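Local structure of monalysin (Pseudomonas entomophila, 4MKQ) at residues A[17-29]-A[119-132]. The protein forms pores in host cell membranes as an aerolysin-like beta-barrel toxin, contributing to intestinal damage and lethality in Drosophila. Numbering follows the deposited sequence.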
ATOM      1  N   ASP A  17     -13.696  14.320  -6.627  1.00 25.91           N
ATOM      2  CA  ASP A  17     -12.249  14.507  -6.482  1.00 26.20           C
ATOM      3  C   ASP A  17     -11.838  15.920  -6.877  1.00 29.62           C
ATOM      4  O   ASP A  17     -11.087  16.556  -6.141  1.00 29.57           O
ATOM      5  CB  ASP A  17     -11.458  13.465  -7.302  1.00 28.65           C
ATOM      6  CG  ASP A  17     -11.689  12.012  -6.917  1.00 43.27           C
ATOM      7  OD1 ASP A  17     -12.166  11.759  -5.783  1.00 44.28           O
ATOM      8  OD2 ASP A  17     -11.367  11.124  -7.736  1.00 50.85           O
ATOM      9  N   GLY A  18     -12.361  16.404  -8.007  1.00 25.65           N
ATOM     10  CA  GLY A  18     -12.093  17.740  -8.534  1.00 25.33           C
ATOM     11  C   GLY A  18     -12.444  18.862  -7.579  1.00 29.28           C
ATOM     12  O   GLY A  18     -11.686  19.829  -7.455  1.00 29.36           O
ATOM     13  N   TYR A  19     -13.583  18.726  -6.877  1.00 25.28           N
ATOM     14  CA  TYR A  19     -14.048  19.710  -5.906  1.00 25.02           C
ATOM     15  C   TYR A  19     -13.223  19.678  -4.612  1.00 29.12           C
ATOM     16  O   TYR A  19     -12.805  20.735  -4.135  1.00 28.74           O
ATOM     17  CB  TYR A  19     -15.559  19.535  -5.614  1.00 26.08           C
ATOM     18  CG  TYR A  19     -16.063  20.406  -4.481  1.00 27.50           C
ATOM     19  CD1 TYR A  19     -16.244  21.775  -4.654  1.00 29.31           C
ATOM     20  CD2 TYR A  19     -16.324  19.866  -3.224  1.00 28.30           C
ATOM     21  CE1 TYR A  19     -16.668  22.587  -3.603  1.00 29.89           C
ATOM     22  CE2 TYR A  19     -16.742  20.669  -2.164  1.00 29.23           C
ATOM     23  CZ  TYR A  19     -16.909  22.031  -2.358  1.00 36.57           C
ATOM     24  OH  TYR A  19     -17.326  22.830  -1.323  1.00 38.12           O
ATOM     25  N   LEU A  20     -13.020  18.477  -4.036  1.00 25.92           N
ATOM     26  CA  LEU A  20     -12.311  18.285  -2.770  1.00 25.73           C
ATOM     27  C   LEU A  20     -10.804  18.457  -2.864  1.00 31.54           C
ATOM     28  O   LEU A  20     -10.242  19.257  -2.112  1.00 30.79           O
ATOM     29  CB  LEU A  20     -12.660  16.924  -2.129  1.00 25.47           C
ATOM     30  CG  LEU A  20     -14.121  16.686  -1.730  1.00 29.49           C
ATOM     31  CD1 LEU A  20     -14.318  15.279  -1.236  1.00 29.45           C
ATOM     32  CD2 LEU A  20     -14.582  17.670  -0.673  1.00 31.06           C
ATOM     33  N   LEU A  21     -10.146  17.690  -3.759  1.00 30.26           N
ATOM     34  CA  LEU A  21      -8.691  17.717  -3.948  1.00 31.15           C
ATOM     35  C   LEU A  21      -8.256  18.913  -4.798  1.00 38.25           C
ATOM     36  O   LEU A  21      -7.610  18.754  -5.838  1.00 38.50           O
ATOM     37  CB  LEU A  21      -8.159  16.386  -4.524  1.00 31.13           C
ATOM     38  CG  LEU A  21      -8.495  15.102  -3.764  1.00 35.34           C
ATOM     39  CD1 LEU A  21      -8.405  13.904  -4.675  1.00 35.46           C
ATOM     40  CD2 LEU A  21      -7.601  14.907  -2.556  1.00 36.79           C
ATOM     41  N   ASP A  22      -8.632  20.112  -4.344  1.00 36.95           N
ATOM     42  CA  ASP A  22      -8.296  21.388  -4.967  1.00 37.78           C
ATOM     43  C   ASP A  22      -7.079  21.911  -4.207  1.00 44.36           C
ATOM     44  O   ASP A  22      -7.175  22.155  -3.005  1.00 44.14           O
ATOM     45  CB  ASP A  22      -9.490  22.369  -4.845  1.00 39.54           C
ATOM     46  CG  ASP A  22      -9.389  23.652  -5.662  1.00 50.49           C
ATOM     47  OD1 ASP A  22      -8.257  24.142  -5.872  1.00 51.22           O
ATOM     48  OD2 ASP A  22     -10.446  24.174  -6.076  1.00 55.88           O
ATOM     49  N   TYR A  23      -5.922  22.036  -4.888  1.00 42.77           N
ATOM     50  CA  TYR A  23      -4.692  22.509  -4.245  1.00 43.50           C
ATOM     51  C   TYR A  23      -4.770  23.966  -3.766  1.00 47.77           C
ATOM     52  O   TYR A  23      -4.191  24.287  -2.726  1.00 47.73           O
ATOM     53  CB  TYR A  23      -3.457  22.280  -5.140  1.00 45.58           C
ATOM     54  CG  TYR A  23      -3.311  23.253  -6.291  1.00 48.94           C
ATOM     55  CD1 TYR A  23      -3.873  22.980  -7.536  1.00 51.35           C
ATOM     56  CD2 TYR A  23      -2.567  24.423  -6.153  1.00 50.06           C
ATOM     57  CE1 TYR A  23      -3.733  23.869  -8.600  1.00 53.17           C
ATOM     58  CE2 TYR A  23      -2.441  25.328  -7.201  1.00 51.17           C
ATOM     59  CZ  TYR A  23      -3.019  25.044  -8.425  1.00 60.51           C
ATOM     60  OH  TYR A  23      -2.868  25.929  -9.461  1.00 62.85           O
ATOM     61  N   SER A  24      -5.448  24.843  -4.546  1.00 44.14           N
ATOM     62  CA  SER A  24      -5.573  26.272  -4.249  1.00 43.79           C
ATOM     63  C   SER A  24      -6.453  26.545  -3.043  1.00 47.28           C
ATOM     64  O   SER A  24      -6.176  27.477  -2.287  1.00 47.60           O
ATOM     65  CB  SER A  24      -6.055  27.053  -5.468  1.00 47.81           C
ATOM     66  OG  SER A  24      -7.370  26.707  -5.864  1.00 59.56           O
ATOM     67  N   SER A  25      -7.501  25.719  -2.853  1.00 42.64           N
ATOM     68  CA  SER A  25      -8.435  25.803  -1.730  1.00 41.68           C
ATOM     69  C   SER A  25      -9.069  24.426  -1.457  1.00 44.12           C
ATOM     70  O   SER A  25     -10.151  24.156  -1.979  1.00 44.09           O
ATOM     71  CB  SER A  25      -9.505  26.868  -1.980  1.00 45.02           C
ATOM     72  OG  SER A  25     -10.472  26.940  -0.943  1.00 53.64           O
ATOM     73  N   PRO A  26      -8.414  23.537  -0.664  1.00 39.22           N
ATOM     74  CA  PRO A  26      -9.027  22.224  -0.376  1.00 38.30           C
ATOM     75  C   PRO A  26     -10.323  22.357   0.428  1.00 39.29           C
ATOM     76  O   PRO A  26     -10.427  23.235   1.288  1.00 38.86           O
ATOM     77  CB  PRO A  26      -7.928  21.483   0.398  1.00 40.12           C
ATOM     78  CG  PRO A  26      -7.094  22.545   0.995  1.00 44.72           C
ATOM     79  CD  PRO A  26      -7.109  23.681   0.015  1.00 40.49           C
ATOM     80  N   LYS A  27     -11.321  21.515   0.113  1.00 33.08           N
ATOM     81  CA  LYS A  27     -12.616  21.556   0.784  1.00 31.68           C
ATOM     82  C   LYS A  27     -12.839  20.410   1.752  1.00 33.81           C
ATOM     83  O   LYS A  27     -12.467  19.277   1.459  1.00 33.69           O
ATOM     84  CB  LYS A  27     -13.755  21.656  -0.228  1.00 33.58           C
ATOM     85  CG  LYS A  27     -14.131  23.100  -0.515  1.00 40.08           C
ATOM     86  CD  LYS A  27     -13.433  23.641  -1.737  1.00 43.55           C
ATOM     87  CE  LYS A  27     -13.493  25.143  -1.793  1.00 46.32           C
ATOM     88  NZ  LYS A  27     -12.677  25.678  -2.912  1.00 53.04           N
ATOM     89  N   GLN A  28     -13.459  20.715   2.906  1.00 28.80           N
ATOM     90  CA  GLN A  28     -13.737  19.762   3.977  1.00 28.16           C
ATOM     91  C   GLN A  28     -14.572  18.576   3.510  1.00 31.45           C
ATOM     92  O   GLN A  28     -14.175  17.431   3.715  1.00 31.66           O
ATOM     93  CB  GLN A  28     -14.407  20.450   5.174  1.00 29.28           C
ATOM     94  CG  GLN A  28     -13.481  21.351   5.970  1.00 41.24           C
ATOM     95  CD  GLN A  28     -14.204  21.939   7.148  1.00 59.01           C
ATOM     96  OE1 GLN A  28     -15.037  22.839   7.012  1.00 56.83           O
ATOM     97  NE2 GLN A  28     -13.913  21.433   8.333  1.00 47.13           N
ATOM     98  N   GLY A  29     -15.701  18.858   2.876  1.00 26.46           N
ATOM     99  CA  GLY A  29     -16.593  17.818   2.394  1.00 25.59           C
ATOM    100  C   GLY A  29     -17.638  18.278   1.405  1.00 28.06           C
ATOM    101  O   GLY A  29     -17.777  19.474   1.123  1.00 27.59           O
ATOM    102  N   LYS A 119      -6.347   8.642  -4.873  1.00 39.47           N
ATOM    103  CA  LYS A 119      -5.947  10.000  -5.266  1.00 38.58           C
ATOM    104  C   LYS A 119      -5.631  10.910  -4.076  1.00 40.97           C
ATOM    105  O   LYS A 119      -6.397  10.975  -3.112  1.00 40.44           O
ATOM    106  CB  LYS A 119      -6.996  10.637  -6.188  1.00 41.19           C
ATOM    107  CG  LYS A 119      -6.438  11.665  -7.161  1.00 55.22           C
ATOM    108  CD  LYS A 119      -7.407  11.882  -8.341  1.00 66.69           C
ATOM    109  CE  LYS A 119      -6.936  13.053  -9.191  1.00 78.76           C
ATOM    110  NZ  LYS A 119      -5.569  12.887  -9.785  1.00 88.86           N
ATOM    111  N   ARG A 120      -4.474  11.583  -4.149  1.00 36.76           N
ATOM    112  CA  ARG A 120      -3.954  12.486  -3.116  1.00 36.05           C
ATOM    113  C   ARG A 120      -3.524  13.829  -3.701  1.00 38.99           C
ATOM    114  O   ARG A 120      -3.170  13.904  -4.880  1.00 38.71           O
ATOM    115  CB  ARG A 120      -2.778  11.842  -2.354  1.00 36.24           C
ATOM    116  CG  ARG A 120      -3.157  10.608  -1.532  1.00 48.16           C
ATOM    117  CD  ARG A 120      -2.020  10.105  -0.662  1.00 61.25           C
ATOM    118  NE  ARG A 120      -1.045   9.311  -1.413  1.00 73.46           N
ATOM    119  CZ  ARG A 120      -0.040   8.633  -0.866  1.00 90.08           C
ATOM    120  NH1 ARG A 120       0.127   8.624   0.452  1.00 78.55           N
ATOM    121  NH2 ARG A 120       0.798   7.950  -1.630  1.00 78.16           N
ATOM    122  N   VAL A 121      -3.556  14.892  -2.873  1.00 34.76           N
ATOM    123  CA  VAL A 121      -3.154  16.236  -3.283  1.00 34.36           C
ATOM    124  C   VAL A 121      -2.201  16.852  -2.246  1.00 38.85           C
ATOM    125  O   VAL A 121      -2.418  16.712  -1.040  1.00 38.03           O
ATOM    126  CB  VAL A 121      -4.362  17.160  -3.659  1.00 38.00           C
ATOM    127  CG1 VAL A 121      -5.128  17.671  -2.436  1.00 37.57           C
ATOM    128  CG2 VAL A 121      -3.925  18.323  -4.547  1.00 37.76           C
ATOM    129  N   ILE A 122      -1.130  17.492  -2.728  1.00 36.54           N
ATOM    130  CA  ILE A 122      -0.157  18.183  -1.884  1.00 36.93           C
ATOM    131  C   ILE A 122      -0.528  19.672  -1.837  1.00 43.21           C
ATOM    132  O   ILE A 122      -0.597  20.338  -2.868  1.00 42.89           O
ATOM    133  CB  ILE A 122       1.312  17.868  -2.272  1.00 39.87           C
ATOM    134  CG1 ILE A 122       2.312  18.495  -1.278  1.00 40.20           C
ATOM    135  CG2 ILE A 122       1.631  18.227  -3.726  1.00 40.70           C
ATOM    136  CD1 ILE A 122       3.247  17.502  -0.656  1.00 46.74           C
ATOM    137  N   VAL A 123      -0.825  20.164  -0.629  1.00 41.72           N
ATOM    138  CA  VAL A 123      -1.290  21.527  -0.354  1.00 42.49           C
ATOM    139  C   VAL A 123      -0.307  22.240   0.610  1.00 48.75           C
ATOM    140  O   VAL A 123       0.094  21.620   1.597  1.00 48.99           O
ATOM    141  CB  VAL A 123      -2.736  21.428   0.241  1.00 46.39           C
ATOM    142  CG1 VAL A 123      -3.200  22.727   0.898  1.00 46.10           C
ATOM    143  CG2 VAL A 123      -3.745  20.964  -0.806  1.00 46.29           C
ATOM    144  N   PRO A 124       0.072  23.527   0.387  1.00 46.14           N
ATOM    145  CA  PRO A 124       0.932  24.216   1.369  1.00 46.18           C
ATOM    146  C   PRO A 124       0.140  24.496   2.649  1.00 51.01           C
ATOM    147  O   PRO A 124      -1.058  24.780   2.562  1.00 50.65           O
ATOM    148  CB  PRO A 124       1.323  25.524   0.662  1.00 47.82           C
ATOM    149  CG  PRO A 124       0.820  25.399  -0.748  1.00 52.15           C
ATOM    150  CD  PRO A 124      -0.319  24.441  -0.701  1.00 47.75           C
ATOM    151  N   SER A 125       0.795  24.408   3.828  1.00 48.38           N
ATOM    152  CA  SER A 125       0.178  24.614   5.153  1.00 48.48           C
ATOM    153  C   SER A 125      -0.677  25.889   5.282  1.00 52.08           C
ATOM    154  O   SER A 125      -1.600  25.923   6.099  1.00 51.82           O
ATOM    155  CB  SER A 125       1.233  24.571   6.254  1.00 52.67           C
ATOM    156  OG  SER A 125       2.197  25.597   6.084  1.00 62.83           O
ATOM    157  N   SER A 126      -0.374  26.923   4.468  1.00 48.22           N
ATOM    158  CA  SER A 126      -1.098  28.194   4.439  1.00 47.88           C
ATOM    159  C   SER A 126      -2.516  28.021   3.868  1.00 51.78           C
ATOM    160  O   SER A 126      -3.426  28.757   4.260  1.00 51.30           O
ATOM    161  CB  SER A 126      -0.325  29.233   3.633  1.00 50.89           C
ATOM    162  OG  SER A 126      -0.109  28.803   2.299  1.00 58.55           O
ATOM    163  N   ASN A 127      -2.689  27.050   2.943  1.00 47.99           N
ATOM    164  CA  ASN A 127      -3.967  26.728   2.306  1.00 47.45           C
ATOM    165  C   ASN A 127      -4.660  25.533   2.982  1.00 50.91           C
ATOM    166  O   ASN A 127      -5.785  25.200   2.603  1.00 51.12           O
ATOM    167  CB  ASN A 127      -3.788  26.434   0.813  1.00 47.74           C
ATOM    168  CG  ASN A 127      -3.154  27.510  -0.034  1.00 74.22           C
ATOM    169  OD1 ASN A 127      -3.358  28.724   0.131  1.00 71.17           O
ATOM    170  ND2 ASN A 127      -2.478  27.059  -1.062  1.00 65.92           N
ATOM    171  N   ALA A 128      -4.000  24.888   3.968  1.00 46.33           N
ATOM    172  CA  ALA A 128      -4.535  23.723   4.685  1.00 45.53           C
ATOM    173  C   ALA A 128      -5.829  24.009   5.456  1.00 47.92           C
ATOM    174  O   ALA A 128      -6.001  25.099   6.004  1.00 47.54           O
ATOM    175  CB  ALA A 128      -3.482  23.146   5.619  1.00 46.21           C
ATOM    176  N   VAL A 129      -6.738  23.017   5.472  1.00 43.27           N
ATOM    177  CA  VAL A 129      -8.035  23.060   6.159  1.00 42.38           C
ATOM    178  C   VAL A 129      -8.092  22.026   7.282  1.00 45.20           C
ATOM    179  O   VAL A 129      -7.314  21.070   7.273  1.00 44.83           O
ATOM    180  CB  VAL A 129      -9.248  22.915   5.199  1.00 45.94           C
ATOM    181  CG1 VAL A 129      -9.464  24.183   4.381  1.00 45.73           C
ATOM    182  CG2 VAL A 129      -9.127  21.685   4.302  1.00 45.64           C
ATOM    183  N   THR A 130      -9.022  22.214   8.236  1.00 40.94           N
ATOM    184  CA  THR A 130      -9.230  21.293   9.352  1.00 40.28           C
ATOM    185  C   THR A 130     -10.135  20.153   8.846  1.00 42.04           C
ATOM    186  O   THR A 130     -11.301  20.409   8.531  1.00 41.23           O
ATOM    187  CB  THR A 130      -9.815  22.034  10.573  1.00 49.32           C
ATOM    188  OG1 THR A 130      -9.060  23.223  10.816  1.00 50.98           O
ATOM    189  CG2 THR A 130      -9.840  21.170  11.828  1.00 47.15           C
ATOM    190  N   PRO A 131      -9.622  18.906   8.724  1.00 37.27           N
ATOM    191  CA  PRO A 131     -10.471  17.818   8.226  1.00 36.49           C
ATOM    192  C   PRO A 131     -11.562  17.417   9.205  1.00 39.04           C
ATOM    193  O   PRO A 131     -11.385  17.547  10.417  1.00 38.76           O
ATOM    194  CB  PRO A 131      -9.485  16.659   8.009  1.00 38.18           C
ATOM    195  CG  PRO A 131      -8.125  17.267   8.081  1.00 42.75           C
ATOM    196  CD  PRO A 131      -8.266  18.411   9.025  1.00 38.55           C
ATOM    197  N   LEU A 132     -12.690  16.930   8.668  1.00 34.47           N
ATOM    198  CA  LEU A 132     -13.807  16.433   9.465  1.00 33.88           C
ATOM    199  C   LEU A 132     -13.413  15.060  10.000  1.00 37.09           C
ATOM    200  O   LEU A 132     -12.623  14.360   9.360  1.00 36.84           O
ATOM    201  CB  LEU A 132     -15.080  16.300   8.605  1.00 33.82           C
ATOM    202  CG  LEU A 132     -15.704  17.580   8.048  1.00 38.43           C
ATOM    203  CD1 LEU A 132     -16.611  17.268   6.874  1.00 38.72           C
ATOM    204  CD2 LEU A 132     -16.476  18.333   9.115  1.00 40.30           C
TER
HETATM  205  O   HOH W   1     -12.546  17.084   5.845  1.00 16.59           O
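Leu-21, Pro-26 and Gln-28 carry most of this contact, in which the loop leaving helix 13-20 packs on the end of strand 106-124 and on the turn and loop that follow it, at one end of the elongated beta body of an aerolysin-like toxin. The deposited chain lacks the membrane-spanning segment. The apolar part centres on Leu-21, in the middle of an inverse gamma turn. Leu-21 and Val-121 run alongside each other, pointing opposite ways, with Leu-21 CD2 3.7 Å from Val-121 CG1. The other methyl of Leu-21, CD1, rests against Lys-119 CB. Leu-59 and Val-76 also touch Leu-21, tying the loop to two neighbouring strands. Further along, CG of Pro-26 points at Val-123 CG1, 3.9 Å away, while its CB and CG also lie against Val-129 CG2.

The polar contacts gather at the far end. Gln-28 stretches out beyond CG, with chi2 at -178°, and brings its amide to the backbone of Thr-130. Its OE1 has a weak hydrogen bond to Tyr-7 OH, so both ends of the amide are engaged. A water joins the backbones next door, donating to Gln-28 O at 2.7 Å and accepting from Leu-132 N at 2.8 Å. Gln-28 NE2 donates directly to Thr-130 O at 2.8 Å; NE2 sits nearly in line with that C=O, but Thr-130 O lies 26° out of the Gln-28 amide plane and the N-H...O angle is bent to 142°.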